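Side-chain contacts in alginate biosynthesis protein AlgX (Pseudomonas aeruginosa, PDB 4KNC), which takes part in the O-acetylation of the exopolysaccharide alginate and protects the polymer from degradation as it crosses the periplasm: residues A[165-170]-A[291-296]; A[237-242]-A[250-255]; A[82-87]-A[161-166]; A[113-118]-A[128-133]. One frame throughout, in Å; residues are numbered along the deposited sequence.

Interaction 1: residues A[165-170]-A[291-296]; sequences ETLKQV and PKILIW
Where L167 and V170 meet I293 and I295, none of the four side chains is flat: all are aliphatic, so packing here is decided by methyl groups and branch points. The one large flat group close by, the indole of W296, takes no part; its ring meets those of F273 and F298, with planes at about 40° and 55°, and its NE1 is hydrogen-bonded to the carbonyl of F273. The side chains alternate along the strand, I293 and I295 toward the helix and L294 away from it, which illustrates how a strand inside a sheet serves two layers at once. V170, just past the helical residues, and I293 reach toward each other tip to tip, with CD1 of I293 3.7 Å from V170 CG1 and 3.8 Å from V170 CB. In the isoleucine CD1 lies anti to CA (chi2 -178°), which stretches the chain toward V170. One turn back, L167 lies across I295 at roughly a right angle, and its CD2 is the shared atom: it stands 3.9 Å from I295 CD1 and 4.1 Å from I293 CG2, thereby bridging the two isoleucines. The outer side of the same turn is polar, with a salt bridge of 3.2 Å from K168 NZ to E165 OE2. Helix 153-169 thus rests its last turn on strand 293-298, an interior strand of the parallel sheet in the SGNH hydrolase-like domain. L167 and V170 also touch strand 80-85 on one flank, I295 touches strand 237-240 on the other, and helix 275-282 packs against L294 and W296.

Interaction 2: residues A[237-242]-A[250-255]; sequences IALVGT and NFAGFL
L239 projects from strand 237-240 into a shallow hollow on helix 251-259, the first two elements of a beta-alpha-beta unit that strand 263-265 completes within the SGNH hydrolase-like domain. The bump is a single methyl, CD2 of L239; the hollow is bounded by F251, A252 and L255, spaced so that one turn of helix surrounds it. The floor is the small side chain of A252, whose CB is 3.9 Å away from L239 CD2. The F251 ring forms one wall, with its CD2 4.1 Å from the same methyl, which comes at the ring obliquely. L255 makes the other, its CD1 4.2 Å from L239 CD2. In the leucine, CG anti to the backbone N (chi1 173°) together with chi2 of 58° makes CD2 the methyl that enters the hollow. The axes of the short strand and helix segments pass 10.6 Å apart and run nearly antiparallel, at 154°. The loop between them carries S243, the probable nucleophile, whose side chain is about 10 Å from that of F251. The walls of the hollow also pack on each other: L255 CD1 sits 3.8 Å above the plane of the F251 ring, offset toward its rim.

Interaction 3: residues A[82-87]-A[161-166]; sequences VVVYQP and KIVAET
V82 and V84 present an extended backbone to a regular turn of helix around V163, and the two segments run obliquely, more against each other than along. As the strand advances from V82 to V84, the nearest helical partner steps back from T166 to V163, with CA-CA separations of 8.3 Å for V82 and T166 and 7.6 Å for V84 and V163. Such spacing leaves room for one layer of small branched side chains, and valine supplies most of it. V163 is the pivot, and each of its two methyls addresses a different strand residue. With its CG1 anti to the backbone N (chi1 179°), V163 sends CG2 to V84, where it lies 3.8 Å from V84 CG2, the two side chains crossing at about a right angle. Its CG1 is directed at V82 and stands 4.5 Å from V82 CG1, a looser touch. T166, one turn further along, also covers part of V82, but less closely. All of these residues are buried, and the contact is purely apolar, far from the residues thought to be catalytic. In the wider fold it shows how a doubly wound domain fastens a helix to the border of its parallel sheet: strand 80-85 is the outermost strand there, bonded through its backbone to strand 293-298, against which V82 and V84 also pack. P129 touches V82, V163 and T166, while L255 of helix 251-259 meets V163. On the opposite side of the strand, V83 and Y85 turn to helix 107-123.

Interaction 4: residues A[113-118]-A[128-133]; sequences NYLATI and TPDFSP
Y114 crosses from helix 107-123 to F131, and its side chain can be followed atom by atom. At CB, the chain leaves with CG anti to the backbone N (chi1 -179°), which carries the ring off the helix toward residues 128-133. Under one face of the ring, I118 CD1, one turn on in the same helix, lies 3.9 Å from CE1 of Y114; the same face, toward CE2, meets the ring of Y85, planes at about 25°. F135 makes an edge-to-face contact. The tip, OH, lies 3.6 Å from F131 CD2, at the edge of that ring and near its plane. The same oxygen is hydrogen-bonded to the carbonyl of Y85, and it accepts a bond of 2.8 Å from a water. That water also donates to P129 O at 2.9 Å and accepts from F131 N at 2.7 Å, so a single molecule ties the phenol to the loop backbone. The loop carries a motif of its own, an Asx turn: D130 OD1 takes the amide hydrogen of S132 N at 2.8 Å, with an N-H...O angle of 159°. S132 OG donates to that oxygen too, at 2.6 Å, and both donors come from the same face of the carboxylate. L115 CD2 rests against this pair of bonds, touching D130 OD1 and S132 OG together. At the other end of the contact, I118 meets T128 through methyls, its CD1 being 3.8 Å from T128 CG2, whereas T128 OG1 turns to the carbonyl of I126. Beyond Y114, the F131 ring continues inward to V84 and V163.

Overall arrangement
All four contacts belong to the SGNH hydrolase-like domain and describe how its parallel sheet is layered. Interactions 1, 2 and 3 lie on the same face of that sheet, their centres 9 to 11 Å apart, and use strands 293-298, 237-240 and 80-85. Interactions 1 and 3 share helix 153-169 and join segments far apart in sequence; interactions 2 and 4 are local. Interaction 4, 10 Å from interaction 3 but about 19 Å from interaction 2 between centres, brings in helix 107-123. Along the chain, interaction 4 nests within the loop closed by interaction 3, and interaction 2 within that of interaction 1. Interaction 3 touches all the others, while interaction 2 alone comes near the probable catalytic residues.

Interaction 1: residues A[165-170]-A[291-296]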
loop_
_atom_site.group_PDB
_atom_site.type_symbol
_atom_site.label_atom_id
_atom_site.label_comp_id
_atom_site.label_asym_id
_atom_site.label_seq_id
_atom_site.Cartn_x
_atom_site.Cartn_y
_atom_site.Cartn_z
ATOM N N GLU A 165 19.087 -4.808 6.701
ATOM C CA GLU A 165 19.960 -5.890 6.229
ATOM C C GLU A 165 19.598 -6.329 4.814
ATOM O O GLU A 165 20.487 -6.512 3.989
ATOM C CB GLU A 165 19.997 -7.064 7.202
ATOM C CG GLU A 165 20.707 -6.686 8.495
ATOM C CD GLU A 165 22.095 -6.117 8.225
ATOM O OE1 GLU A 165 22.926 -6.864 7.659
ATOM O OE2 GLU A 165 22.349 -4.929 8.553
ATOM N N THR A 166 18.307 -6.456 4.503
ATOM C CA THR A 166 17.949 -6.744 3.095
ATOM C C THR A 166 18.394 -5.645 2.103
ATOM O O THR A 166 18.913 -5.948 1.025
ATOM C CB THR A 166 16.440 -7.042 2.920
ATOM O OG1 THR A 166 16.131 -8.289 3.535
ATOM C CG2 THR A 166 16.055 -7.130 1.453
ATOM N N LEU A 167 18.203 -4.377 2.467
ATOM C CA LEU A 167 18.576 -3.260 1.597
ATOM C C LEU A 167 20.043 -3.340 1.200
ATOM O O LEU A 167 20.401 -3.092 0.044
ATOM C CB LEU A 167 18.320 -1.916 2.273
ATOM C CG LEU A 167 16.874 -1.574 2.600
ATOM C CD1 LEU A 167 16.811 -0.193 3.240
ATOM C CD2 LEU A 167 16.027 -1.634 1.324
ATOM N N LYS A 168 20.886 -3.688 2.165
ATOM C CA LYS A 168 22.310 -3.813 1.880
ATOM C C LYS A 168 22.645 -4.867 0.817
ATOM O O LYS A 168 23.695 -4.786 0.192
ATOM C CB LYS A 168 23.103 -4.058 3.169
ATOM C CG LYS A 168 23.140 -2.824 4.084
ATOM C CD LYS A 168 23.752 -3.156 5.437
ATOM C CE LYS A 168 23.788 -1.945 6.356
ATOM N NZ LYS A 168 24.128 -2.348 7.762
ATOM N N GLN A 169 21.756 -5.836 0.598
ATOM C CA GLN A 169 21.983 -6.879 -0.419
ATOM C C GLN A 169 21.548 -6.447 -1.819
ATOM O O GLN A 169 21.882 -7.097 -2.819
ATOM C CB GLN A 169 21.211 -8.165 -0.074
ATOM C CG GLN A 169 21.608 -8.855 1.235
ATOM C CD GLN A 169 20.554 -9.852 1.706
ATOM O OE1 GLN A 169 19.548 -10.088 1.026
ATOM N NE2 GLN A 169 20.769 -10.427 2.884
ATOM N N VAL A 170 20.778 -5.371 -1.895
ATOM C CA VAL A 170 20.157 -4.979 -3.156
ATOM C C VAL A 170 21.183 -4.433 -4.149
ATOM O O VAL A 170 21.962 -3.547 -3.810
ATOM C CB VAL A 170 19.008 -3.964 -2.927
ATOM C CG1 VAL A 170 18.353 -3.576 -4.231
ATOM C CG2 VAL A 170 17.974 -4.554 -1.997
ATOM N N PRO A 291 13.629 6.143 -8.089
ATOM C CA PRO A 291 14.514 5.588 -7.064
ATOM C C PRO A 291 15.200 4.344 -7.589
ATOM O O PRO A 291 14.658 3.699 -8.482
ATOM C CB PRO A 291 13.539 5.184 -5.961
ATOM C CG PRO A 291 12.281 4.799 -6.724
ATOM C CD PRO A 291 12.213 5.807 -7.853
ATOM N N LYS A 292 16.370 4.018 -7.044
ATOM C CA LYS A 292 17.030 2.748 -7.323
ATOM C C LYS A 292 16.288 1.637 -6.588
ATOM O O LYS A 292 16.222 0.498 -7.047
ATOM C CB LYS A 292 18.475 2.797 -6.816
ATOM C CG LYS A 292 19.302 3.922 -7.406
ATOM C CD LYS A 292 19.708 3.602 -8.835
ATOM C CE LYS A 292 20.528 4.724 -9.452
ATOM N NZ LYS A 292 19.688 5.929 -9.728
ATOM N N ILE A 293 15.743 1.981 -5.427
ATOM C CA ILE A 293 15.060 1.015 -4.575
ATOM C C ILE A 293 13.702 1.568 -4.112
ATOM O O ILE A 293 13.588 2.720 -3.681
ATOM C CB ILE A 293 15.916 0.629 -3.335
ATOM C CG1 ILE A 293 17.320 0.174 -3.748
ATOM C CG2 ILE A 293 15.214 -0.454 -2.499
ATOM C CD1 ILE A 293 18.187 -0.257 -2.585
ATOM N N LEU A 294 12.680 0.736 -4.231
ATOM C CA LEU A 294 11.335 1.080 -3.794
ATOM C C LEU A 294 10.923 0.094 -2.711
ATOM O O LEU A 294 10.862 -1.115 -2.956
ATOM C CB LEU A 294 10.356 0.999 -4.975
ATOM C CG LEU A 294 8.869 1.273 -4.703
ATOM C CD1 LEU A 294 8.661 2.679 -4.165
ATOM C CD2 LEU A 294 8.060 1.069 -5.979
ATOM N N ILE A 295 10.667 0.602 -1.514
ATOM C CA ILE A 295 10.207 -0.237 -0.415
ATOM C C ILE A 295 8.682 -0.128 -0.260
ATOM O O ILE A 295 8.133 0.967 -0.186
ATOM C CB ILE A 295 10.864 0.190 0.910
ATOM C CG1 ILE A 295 12.387 0.177 0.786
ATOM C CG2 ILE A 295 10.421 -0.716 2.058
ATOM C CD1 ILE A 295 13.056 0.838 1.967
ATOM N N TRP A 296 8.004 -1.265 -0.182
ATOM C CA TRP A 296 6.550 -1.276 -0.190
ATOM C C TRP A 296 6.029 -2.036 1.016
ATOM O O TRP A 296 6.217 -3.241 1.126
ATOM C CB TRP A 296 6.048 -1.895 -1.501
ATOM C CG TRP A 296 4.549 -1.900 -1.691
ATOM C CD1 TRP A 296 3.606 -1.214 -0.965
ATOM C CD2 TRP A 296 3.828 -2.655 -2.668
ATOM N NE1 TRP A 296 2.338 -1.493 -1.451
ATOM C CE2 TRP A 296 2.451 -2.381 -2.486
ATOM C CE3 TRP A 296 4.209 -3.546 -3.672
ATOM C CZ2 TRP A 296 1.465 -2.963 -3.280
ATOM C CZ3 TRP A 296 3.226 -4.119 -4.467
ATOM C CH2 TRP A 296 1.877 -3.825 -4.266
#

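Interaction 2: residues A[237-242]-A[250-255]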
loop_
_atom_site.group_PDB
_atom_site.type_symbol
_atom_site.label_atom_id
_atom_site.label_comp_id
_atom_site.label_asym_id
_atom_site.label_seq_id
_atom_site.Cartn_x
_atom_site.Cartn_y
_atom_site.Cartn_z
ATOM N N ILE A 237 16.258 5.941 -2.397
ATOM C CA ILE A 237 15.351 4.950 -1.816
ATOM C C ILE A 237 14.028 5.605 -1.404
ATOM O O ILE A 237 14.025 6.617 -0.712
ATOM C CB ILE A 237 15.965 4.253 -0.578
ATOM C CG1 ILE A 237 17.350 3.676 -0.912
ATOM C CG2 ILE A 237 15.024 3.161 -0.077
ATOM C CD1 ILE A 237 17.968 2.853 0.220
ATOM N N ALA A 238 12.917 5.023 -1.844
ATOM C CA ALA A 238 11.590 5.560 -1.577
ATOM C C ALA A 238 10.761 4.528 -0.850
ATOM O O ALA A 238 10.877 3.332 -1.105
ATOM C CB ALA A 238 10.907 5.949 -2.876
ATOM N N LEU A 239 9.923 5.005 0.058
ATOM C CA LEU A 239 9.079 4.150 0.861
ATOM C C LEU A 239 7.625 4.467 0.560
ATOM O O LEU A 239 7.199 5.622 0.650
ATOM C CB LEU A 239 9.370 4.385 2.343
ATOM C CG LEU A 239 8.470 3.701 3.371
ATOM C CD1 LEU A 239 8.463 2.185 3.200
ATOM C CD2 LEU A 239 8.916 4.088 4.771
ATOM N N VAL A 240 6.865 3.447 0.187
ATOM C CA VAL A 240 5.428 3.606 0.026
ATOM C C VAL A 240 4.763 2.630 0.984
ATOM O O VAL A 240 5.269 1.525 1.191
ATOM C CB VAL A 240 4.963 3.409 -1.442
ATOM C CG1 VAL A 240 5.451 4.571 -2.294
ATOM C CG2 VAL A 240 5.448 2.072 -2.014
ATOM N N GLY A 241 3.663 3.051 1.604
ATOM C CA GLY A 241 3.110 2.289 2.706
ATOM C C GLY A 241 1.867 2.878 3.333
ATOM O O GLY A 241 1.225 3.750 2.758
ATOM N N THR A 242 1.542 2.389 4.524
ATOM C CA THR A 242 0.298 2.721 5.201
ATOM C C THR A 242 0.565 3.669 6.364
ATOM O O THR A 242 1.661 4.229 6.479
ATOM C CB THR A 242 -0.326 1.452 5.773
ATOM O OG1 THR A 242 0.523 0.942 6.814
ATOM C CG2 THR A 242 -0.478 0.391 4.664
ATOM N N ASN A 250 7.993 6.218 13.268
ATOM C CA ASN A 250 9.372 6.433 12.840
ATOM C C ASN A 250 10.029 5.257 12.076
ATOM O O ASN A 250 11.238 5.067 12.151
ATOM C CB ASN A 250 10.257 6.860 14.027
ATOM C CG ASN A 250 11.560 7.520 13.567
ATOM O OD1 ASN A 250 11.529 8.407 12.724
ATOM N ND2 ASN A 250 12.709 7.055 14.088
ATOM N N PHE A 251 9.237 4.487 11.339
ATOM C CA PHE A 251 9.765 3.370 10.551
ATOM C C PHE A 251 10.808 3.853 9.540
ATOM O O PHE A 251 11.905 3.288 9.459
ATOM C CB PHE A 251 8.625 2.611 9.868
ATOM C CG PHE A 251 9.070 1.426 9.029
ATOM C CD1 PHE A 251 9.857 0.419 9.572
ATOM C CD2 PHE A 251 8.644 1.298 7.708
ATOM C CE1 PHE A 251 10.247 -0.679 8.801
ATOM C CE2 PHE A 251 9.014 0.192 6.932
ATOM C CZ PHE A 251 9.829 -0.793 7.484
ATOM N N ALA A 252 10.499 4.917 8.803
ATOM C CA ALA A 252 11.481 5.488 7.861
ATOM C C ALA A 252 12.779 5.955 8.548
ATOM O O ALA A 252 13.877 5.751 8.032
ATOM C CB ALA A 252 10.870 6.625 7.079
ATOM N N GLY A 253 12.654 6.577 9.719
ATOM C CA GLY A 253 13.822 7.035 10.457
ATOM C C GLY A 253 14.721 5.893 10.909
ATOM O O GLY A 253 15.951 5.969 10.798
ATOM N N PHE A 254 14.121 4.820 11.412
ATOM C CA PHE A 254 14.923 3.657 11.785
ATOM C C PHE A 254 15.561 3.007 10.552
ATOM O O PHE A 254 16.689 2.527 10.616
ATOM C CB PHE A 254 14.088 2.654 12.572
ATOM C CG PHE A 254 13.575 3.200 13.893
ATOM C CD1 PHE A 254 14.443 3.784 14.806
ATOM C CD2 PHE A 254 12.223 3.142 14.207
ATOM C CE1 PHE A 254 13.974 4.290 16.025
ATOM C CE2 PHE A 254 11.747 3.652 15.414
ATOM C CZ PHE A 254 12.628 4.221 16.322
ATOM N N LEU A 255 14.845 2.996 9.427
ATOM C CA LEU A 255 15.453 2.519 8.192
ATOM C C LEU A 255 16.707 3.321 7.872
ATOM O O LEU A 255 17.739 2.746 7.522
ATOM C CB LEU A 255 14.481 2.584 7.025
ATOM C CG LEU A 255 13.356 1.543 7.024
ATOM C CD1 LEU A 255 12.302 1.878 5.966
ATOM C CD2 LEU A 255 13.907 0.151 6.781
#

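Interaction 3: residues A[82-87]-A[161-166]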
loop_
_atom_site.group_PDB
_atom_site.type_symbol
_atom_site.label_atom_id
_atom_site.label_comp_id
_atom_site.label_asym_id
_atom_site.label_seq_id
_atom_site.Cartn_x
_atom_site.Cartn_y
_atom_site.Cartn_z
ATOM N N VAL A 82 11.416 -3.939 -2.879
ATOM C CA VAL A 82 11.457 -4.596 -1.584
ATOM C C VAL A 82 10.052 -4.571 -0.986
ATOM O O VAL A 82 9.442 -3.502 -0.894
ATOM C CB VAL A 82 12.424 -3.862 -0.627
ATOM C CG1 VAL A 82 12.325 -4.421 0.789
ATOM C CG2 VAL A 82 13.857 -3.949 -1.141
ATOM N N VAL A 83 9.524 -5.731 -0.595
ATOM C CA VAL A 83 8.218 -5.760 0.069
ATOM C C VAL A 83 8.360 -6.028 1.573
ATOM O O VAL A 83 9.020 -6.982 2.003
ATOM C CB VAL A 83 7.190 -6.749 -0.597
ATOM C CG1 VAL A 83 6.073 -7.109 0.367
ATOM C CG2 VAL A 83 6.584 -6.152 -1.872
ATOM N N VAL A 84 7.769 -5.145 2.369
ATOM C CA VAL A 84 7.689 -5.347 3.801
ATOM C C VAL A 84 6.305 -5.895 4.123
ATOM O O VAL A 84 5.312 -5.164 4.109
ATOM C CB VAL A 84 7.954 -4.052 4.553
ATOM C CG1 VAL A 84 7.564 -4.210 6.035
ATOM C CG2 VAL A 84 9.447 -3.668 4.403
ATOM N N TYR A 85 6.246 -7.196 4.373
ATOM C CA TYR A 85 4.999 -7.907 4.600
ATOM C C TYR A 85 4.811 -7.995 6.107
ATOM O O TYR A 85 5.303 -8.927 6.749
ATOM C CB TYR A 85 5.124 -9.308 4.000
ATOM C CG TYR A 85 3.838 -10.100 3.778
ATOM C CD1 TYR A 85 2.748 -9.552 3.091
ATOM C CD2 TYR A 85 3.742 -11.423 4.206
ATOM C CE1 TYR A 85 1.592 -10.304 2.856
ATOM C CE2 TYR A 85 2.592 -12.180 3.979
ATOM C CZ TYR A 85 1.526 -11.614 3.311
ATOM O OH TYR A 85 0.405 -12.371 3.100
ATOM N N GLN A 86 4.134 -7.000 6.676
ATOM C CA GLN A 86 4.056 -6.868 8.135
ATOM C C GLN A 86 3.421 -8.120 8.758
ATOM O O GLN A 86 2.342 -8.547 8.361
ATOM C CB GLN A 86 3.266 -5.610 8.519
ATOM C CG GLN A 86 3.517 -5.141 9.963
ATOM C CD GLN A 86 2.532 -4.054 10.411
ATOM O OE1 GLN A 86 1.387 -4.007 9.949
ATOM N NE2 GLN A 86 2.980 -3.176 11.309
ATOM N N PRO A 87 4.117 -8.741 9.709
ATOM C CA PRO A 87 3.597 -9.989 10.285
ATOM C C PRO A 87 2.426 -9.759 11.255
ATOM O O PRO A 87 2.207 -8.645 11.724
ATOM C CB PRO A 87 4.811 -10.567 11.017
ATOM C CG PRO A 87 5.665 -9.351 11.347
ATOM C CD PRO A 87 5.482 -8.422 10.172
ATOM N N LYS A 161 15.580 -2.829 11.425
ATOM C CA LYS A 161 16.917 -3.431 11.481
ATOM C C LYS A 161 17.058 -4.583 10.446
ATOM O O LYS A 161 18.019 -4.628 9.647
ATOM C CB LYS A 161 17.228 -3.900 12.907
ATOM C CG LYS A 161 18.693 -4.186 13.159
ATOM C CD LYS A 161 18.951 -4.391 14.644
ATOM C CE LYS A 161 18.419 -3.220 15.452
ATOM N N ILE A 162 16.061 -5.472 10.427
ATOM C CA ILE A 162 16.025 -6.557 9.448
ATOM C C ILE A 162 15.889 -6.050 8.001
ATOM O O ILE A 162 16.638 -6.490 7.089
ATOM C CB ILE A 162 14.920 -7.571 9.792
ATOM C CG1 ILE A 162 15.256 -8.269 11.110
ATOM C CG2 ILE A 162 14.757 -8.609 8.678
ATOM C CD1 ILE A 162 14.173 -9.234 11.577
ATOM N N VAL A 163 14.970 -5.104 7.784
ATOM C CA VAL A 163 14.801 -4.569 6.423
ATOM C C VAL A 163 16.112 -3.968 5.900
ATOM O O VAL A 163 16.499 -4.195 4.748
ATOM C CB VAL A 163 13.668 -3.513 6.313
ATOM C CG1 VAL A 163 13.571 -3.002 4.871
ATOM C CG2 VAL A 163 12.337 -4.104 6.757
ATOM N N ALA A 164 16.796 -3.217 6.768
ATOM C CA ALA A 164 18.081 -2.611 6.451
ATOM C C ALA A 164 19.068 -3.677 5.991
ATOM O O ALA A 164 19.801 -3.479 5.000
ATOM C CB ALA A 164 18.636 -1.867 7.651
ATOM N N GLU A 165 19.087 -4.808 6.701
ATOM C CA GLU A 165 19.960 -5.890 6.229
ATOM C C GLU A 165 19.598 -6.329 4.814
ATOM O O GLU A 165 20.487 -6.512 3.989
ATOM C CB GLU A 165 19.997 -7.064 7.202
ATOM C CG GLU A 165 20.707 -6.686 8.495
ATOM C CD GLU A 165 22.095 -6.117 8.225
ATOM O OE1 GLU A 165 22.926 -6.864 7.659
ATOM O OE2 GLU A 165 22.349 -4.929 8.553
ATOM N N THR A 166 18.307 -6.456 4.503
ATOM C CA THR A 166 17.949 -6.744 3.095
ATOM C C THR A 166 18.394 -5.645 2.103
ATOM O O THR A 166 18.913 -5.948 1.025
ATOM C CB THR A 166 16.440 -7.042 2.920
ATOM O OG1 THR A 166 16.131 -8.289 3.535
ATOM C CG2 THR A 166 16.055 -7.130 1.453
#

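Interaction 4: residues A[113-118]-A[128-133]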
loop_
_atom_site.group_PDB
_atom_site.type_symbol
_atom_site.label_atom_id
_atom_site.label_comp_id
_atom_site.label_asym_id
_atom_site.label_seq_id
_atom_site.Cartn_x
_atom_site.Cartn_y
_atom_site.Cartn_z
ATOM N N ASN A 113 2.820 -21.074 6.898
ATOM C CA ASN A 113 2.160 -20.451 5.751
ATOM C C ASN A 113 2.709 -19.060 5.410
ATOM O O ASN A 113 2.916 -18.719 4.238
ATOM C CB ASN A 113 0.647 -20.447 5.957
ATOM C CG ASN A 113 0.057 -21.830 5.802
ATOM O OD1 ASN A 113 0.644 -22.685 5.136
ATOM N ND2 ASN A 113 -1.087 -22.065 6.420
ATOM N N TYR A 114 2.974 -18.273 6.449
ATOM C CA TYR A 114 3.625 -16.982 6.286
ATOM C C TYR A 114 4.978 -17.127 5.569
ATOM O O TYR A 114 5.243 -16.449 4.561
ATOM C CB TYR A 114 3.798 -16.315 7.655
ATOM C CG TYR A 114 4.449 -14.950 7.584
ATOM C CD1 TYR A 114 5.830 -14.813 7.653
ATOM C CD2 TYR A 114 3.680 -13.798 7.440
ATOM C CE1 TYR A 114 6.441 -13.558 7.585
ATOM C CE2 TYR A 114 4.276 -12.534 7.371
ATOM C CZ TYR A 114 5.659 -12.425 7.446
ATOM O OH TYR A 114 6.256 -11.189 7.371
ATOM N N LEU A 115 5.828 -18.027 6.067
ATOM C CA LEU A 115 7.165 -18.209 5.473
ATOM C C LEU A 115 7.093 -18.651 4.014
ATOM O O LEU A 115 7.870 -18.173 3.163
ATOM C CB LEU A 115 7.981 -19.215 6.285
ATOM C CG LEU A 115 8.475 -18.672 7.624
ATOM C CD1 LEU A 115 9.039 -19.797 8.457
ATOM C CD2 LEU A 115 9.520 -17.574 7.399
ATOM N N ALA A 116 6.148 -19.552 3.729
ATOM C CA ALA A 116 5.877 -19.962 2.350
ATOM C C ALA A 116 5.527 -18.757 1.466
ATOM O O ALA A 116 5.976 -18.660 0.315
ATOM C CB ALA A 116 4.753 -21.010 2.313
ATOM N N THR A 117 4.731 -17.835 2.013
ATOM C CA THR A 117 4.355 -16.624 1.279
ATOM C C THR A 117 5.541 -15.704 0.994
ATOM O O THR A 117 5.693 -15.173 -0.115
ATOM C CB THR A 117 3.254 -15.846 2.052
ATOM O OG1 THR A 117 2.080 -16.658 2.129
ATOM C CG2 THR A 117 2.909 -14.531 1.369
ATOM N N ILE A 118 6.383 -15.513 2.005
ATOM C CA ILE A 118 7.663 -14.825 1.838
ATOM C C ILE A 118 8.488 -15.422 0.683
ATOM O O ILE A 118 9.031 -14.697 -0.172
ATOM C CB ILE A 118 8.494 -14.927 3.140
ATOM C CG1 ILE A 118 7.798 -14.173 4.279
ATOM C CG2 ILE A 118 9.893 -14.402 2.930
ATOM C CD1 ILE A 118 7.471 -12.721 3.949
ATOM N N THR A 128 12.612 -9.572 -0.109
ATOM C CA THR A 128 11.626 -9.659 0.959
ATOM C C THR A 128 12.207 -9.989 2.326
ATOM O O THR A 128 12.529 -11.140 2.595
ATOM C CB THR A 128 10.581 -10.711 0.627
ATOM O OG1 THR A 128 10.208 -10.572 -0.748
ATOM C CG2 THR A 128 9.368 -10.532 1.534
ATOM N N PRO A 129 12.328 -8.978 3.199
ATOM C CA PRO A 129 12.870 -9.247 4.533
ATOM C C PRO A 129 12.067 -10.316 5.264
ATOM O O PRO A 129 10.826 -10.399 5.147
ATOM C CB PRO A 129 12.739 -7.894 5.237
ATOM C CG PRO A 129 12.818 -6.904 4.125
ATOM C CD PRO A 129 12.108 -7.538 2.971
ATOM N N ASP A 130 12.786 -11.148 6.003
ATOM C CA ASP A 130 12.177 -12.229 6.769
ATOM C C ASP A 130 12.098 -11.818 8.230
ATOM O O ASP A 130 13.126 -11.703 8.897
ATOM C CB ASP A 130 13.048 -13.480 6.620
ATOM C CG ASP A 130 12.503 -14.675 7.374
ATOM O OD1 ASP A 130 11.514 -14.532 8.115
ATOM O OD2 ASP A 130 13.082 -15.767 7.221
ATOM N N PHE A 131 10.882 -11.616 8.731
ATOM C CA PHE A 131 10.675 -11.145 10.099
ATOM C C PHE A 131 10.512 -12.287 11.094
ATOM O O PHE A 131 10.325 -12.042 12.285
ATOM C CB PHE A 131 9.453 -10.192 10.188
ATOM C CG PHE A 131 9.598 -8.953 9.339
ATOM C CD1 PHE A 131 10.614 -8.036 9.598
ATOM C CD2 PHE A 131 8.744 -8.720 8.264
ATOM C CE1 PHE A 131 10.769 -6.891 8.811
ATOM C CE2 PHE A 131 8.899 -7.586 7.472
ATOM C CZ PHE A 131 9.907 -6.665 7.753
ATOM N N SER A 132 10.600 -13.529 10.621
ATOM C CA SER A 132 10.392 -14.663 11.519
ATOM C C SER A 132 11.292 -14.702 12.776
ATOM O O SER A 132 10.854 -15.194 13.813
ATOM C CB SER A 132 10.402 -16.005 10.767
ATOM O OG SER A 132 11.629 -16.215 10.096
ATOM N N PRO A 133 12.526 -14.156 12.712
ATOM C CA PRO A 133 13.236 -14.119 14.003
ATOM C C PRO A 133 12.538 -13.290 15.078
ATOM O O PRO A 133 12.866 -13.453 16.256
ATOM C CB PRO A 133 14.585 -13.486 13.650
ATOM C CG PRO A 133 14.802 -13.858 12.213
ATOM C CD PRO A 133 13.416 -13.800 11.592
HETATM O O HOH W 1 8.932 -11.771 6.864
#